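Local coordinates for cephalosporin hydroxylase CMCI (Streptomyces clavuligerus, PDB 2BM8), which takes part in cephamycin biosynthesis, probably in the conversion of the cephalosporin nucleus to its 7-alpha-methoxy form, and belongs to the rhamnosyl O-methyltransferase/CmcI family, at the interface of chains A and B. Residues are numbered along the deposited sequence; one frame, centred on the assembly and turned at random. Chains: chain A/B, Cephalosporin hydroxylase CMCI.

The interface of chains A and B. Residues chain A 195, 197; chain B 15-17, 19-20, 53.
A tyrosine at the end of helix 189-195 of one CmcI subunit, a member of the rhamnosyl O-methyltransferase/CmcI family, packs against two loop segments of the neighbouring subunit. Six copies make up the deposited assembly, which may correspond to the biological oligomer, and this patch recurs across the two-fold axis with the chains exchanged. A:Tyr195 dominates it, giving up 100 Å² of surface to chain B. Its CG stands anti to the carbonyl carbon and beside the backbone N (chi1 -59°), which presents the ring to chain B, with one face on the B:Arg16-B:Gly17 backbone and one edge on B:Phe53. On the covered face, the amide nitrogen of B:Gly17 sits over the ring centre, 3.6 Å from CE2 of A:Tyr195. Along the same segment, CA of B:Arg16 approaches CD1 of A:Tyr195 at 3.6 Å. The B:Arg16 side chain leaves with CG anti to its backbone N and passes CE1 of A:Tyr195 with its own CG at 3.8 Å; CA and CG make the contact, and the chain bends further out, at chi3. B:Phe53 comes from the CD2/CE2 edge of the tyrosine. Its CG is anti to the backbone N (chi1 163°), and the two rings meet edge-to-face with their planes 66° apart and centroids 5.1 Å from each other. CD2 of A:Tyr195 points onto one face of the phenylalanine, toward its rim, and lies 3.4 Å from CZ of B:Phe53. An alanine in place of A:Tyr195 would remove the whole ring and would probably loosen this contact between chains by taking away the edge that meets B:Phe53 and the face that covers the B:Gly17 amide. On the main-chain side of the tyrosine, the extended chain of B:Glu20 obliquely crosses A:Pro197, the first residue of helix 197-205, its carboxylate OE1 3.4 Å from CD of A:Pro197 in van der Waals contact. The carboxylate's position by this helix N-terminus might be modestly favourable electrostatically.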
ATOM      1  N   TYR A 195     -10.791  -2.388  22.285  1.00 24.45           N
ATOM      2  CA  TYR A 195     -11.731  -3.319  22.894  1.00 24.67           C
ATOM      3  C   TYR A 195     -12.707  -2.658  23.858  1.00 24.18           C
ATOM      4  O   TYR A 195     -13.811  -3.168  24.064  1.00 24.38           O
ATOM      5  CB  TYR A 195     -10.959  -4.412  23.624  1.00 24.90           C
ATOM      6  CG  TYR A 195     -10.033  -5.194  22.724  1.00 26.73           C
ATOM      7  CD1 TYR A 195      -8.731  -5.493  23.115  1.00 28.30           C
ATOM      8  CD2 TYR A 195     -10.462  -5.631  21.469  1.00 29.21           C
ATOM      9  CE1 TYR A 195      -7.887  -6.212  22.289  1.00 29.39           C
ATOM     10  CE2 TYR A 195      -9.628  -6.354  20.629  1.00 29.72           C
ATOM     11  CZ  TYR A 195      -8.348  -6.641  21.041  1.00 30.43           C
ATOM     12  OH  TYR A 195      -7.539  -7.363  20.200  1.00 32.18           O
ATOM     13  N   PRO A 197     -13.486   1.145  24.309  1.00 23.08           N
ATOM     14  CA  PRO A 197     -13.338   2.583  24.056  1.00 23.04           C
ATOM     15  C   PRO A 197     -13.946   3.480  25.141  1.00 23.17           C
ATOM     16  O   PRO A 197     -13.285   4.405  25.598  1.00 23.04           O
ATOM     17  CB  PRO A 197     -14.067   2.787  22.711  1.00 23.00           C
ATOM     18  CG  PRO A 197     -14.861   1.538  22.474  1.00 22.74           C
ATOM     19  CD  PRO A 197     -14.142   0.449  23.185  1.00 22.98           C
TER
ATOM     20  N   PHE B  15     -11.728  -7.646  28.734  1.00 34.83           N
ATOM     21  CA  PHE B  15     -12.436  -7.344  27.492  1.00 34.90           C
ATOM     22  C   PHE B  15     -11.653  -7.656  26.220  1.00 34.87           C
ATOM     23  O   PHE B  15     -12.207  -7.578  25.134  1.00 34.99           O
ATOM     24  CB  PHE B  15     -12.893  -5.881  27.496  1.00 34.81           C
ATOM     25  CG  PHE B  15     -13.742  -5.518  28.684  1.00 34.61           C
ATOM     26  CD1 PHE B  15     -13.420  -4.425  29.474  1.00 34.65           C
ATOM     27  CD2 PHE B  15     -14.850  -6.289  29.023  1.00 34.39           C
ATOM     28  CE1 PHE B  15     -14.197  -4.092  30.572  1.00 34.91           C
ATOM     29  CE2 PHE B  15     -15.632  -5.967  30.117  1.00 34.70           C
ATOM     30  CZ  PHE B  15     -15.308  -4.866  30.895  1.00 35.04           C
ATOM     31  N   ARG B  16     -10.385  -8.025  26.351  1.00 35.06           N
ATOM     32  CA  ARG B  16      -9.544  -8.335  25.192  1.00 35.22           C
ATOM     33  C   ARG B  16     -10.182  -9.369  24.246  1.00 34.60           C
ATOM     34  O   ARG B  16     -10.482 -10.499  24.642  1.00 34.27           O
ATOM     35  CB  ARG B  16      -8.174  -8.820  25.667  1.00 35.58           C
ATOM     36  CG  ARG B  16      -7.194  -9.179  24.559  1.00 37.12           C
ATOM     37  CD  ARG B  16      -6.099 -10.147  25.003  1.00 39.40           C
ATOM     38  NE  ARG B  16      -5.452  -9.729  26.257  1.00 41.83           N
ATOM     39  CZ  ARG B  16      -4.182  -9.298  26.387  1.00 43.71           C
ATOM     40  NH1 ARG B  16      -3.357  -9.203  25.334  1.00 43.65           N
ATOM     41  NH2 ARG B  16      -3.727  -8.963  27.597  1.00 43.96           N
ATOM     42  N   GLY B  17     -10.390  -8.953  22.997  1.00 33.97           N
ATOM     43  CA  GLY B  17     -10.906  -9.823  21.950  1.00 33.46           C
ATOM     44  C   GLY B  17     -12.413 -10.015  21.961  1.00 33.03           C
ATOM     45  O   GLY B  17     -12.931 -10.818  21.187  1.00 32.58           O
ATOM     46  N   GLY B  19     -14.853  -7.129  23.801  1.00 31.99           N
ATOM     47  CA  GLY B  19     -15.557  -5.863  23.920  1.00 31.86           C
ATOM     48  C   GLY B  19     -16.087  -5.695  25.322  1.00 31.61           C
ATOM     49  O   GLY B  19     -15.974  -6.614  26.116  1.00 31.90           O
ATOM     50  N   GLU B  20     -16.676  -4.537  25.617  1.00 31.40           N
ATOM     51  CA  GLU B  20     -17.125  -4.205  26.976  1.00 31.25           C
ATOM     52  C   GLU B  20     -18.500  -4.755  27.342  1.00 30.91           C
ATOM     53  O   GLU B  20     -18.850  -4.812  28.524  1.00 30.66           O
ATOM     54  CB  GLU B  20     -17.236  -2.690  27.167  1.00 31.32           C
ATOM     55  CG  GLU B  20     -16.049  -1.882  26.733  1.00 32.04           C
ATOM     56  CD  GLU B  20     -16.390  -0.412  26.559  1.00 32.51           C
ATOM     57  OE1 GLU B  20     -16.650   0.023  25.411  1.00 32.49           O
ATOM     58  OE2 GLU B  20     -16.388   0.304  27.572  1.00 32.53           O
ATOM     59  N   PHE B  53     -14.174  -2.511  15.085  1.00 38.42           N
ATOM     60  CA  PHE B  53     -13.690  -3.599  15.943  1.00 38.25           C
ATOM     61  C   PHE B  53     -14.523  -4.884  15.782  1.00 37.95           C
ATOM     62  O   PHE B  53     -14.020  -5.888  15.260  1.00 38.58           O
ATOM     63  CB  PHE B  53     -13.643  -3.188  17.417  1.00 38.26           C
ATOM     64  CG  PHE B  53     -13.562  -4.362  18.359  1.00 39.40           C
ATOM     65  CD1 PHE B  53     -14.334  -4.396  19.519  1.00 39.82           C
ATOM     66  CD2 PHE B  53     -12.732  -5.455  18.064  1.00 40.04           C
ATOM     67  CE1 PHE B  53     -14.277  -5.492  20.381  1.00 40.91           C
ATOM     68  CE2 PHE B  53     -12.673  -6.556  18.912  1.00 41.53           C
ATOM     69  CZ  PHE B  53     -13.448  -6.579  20.079  1.00 41.35           C
TER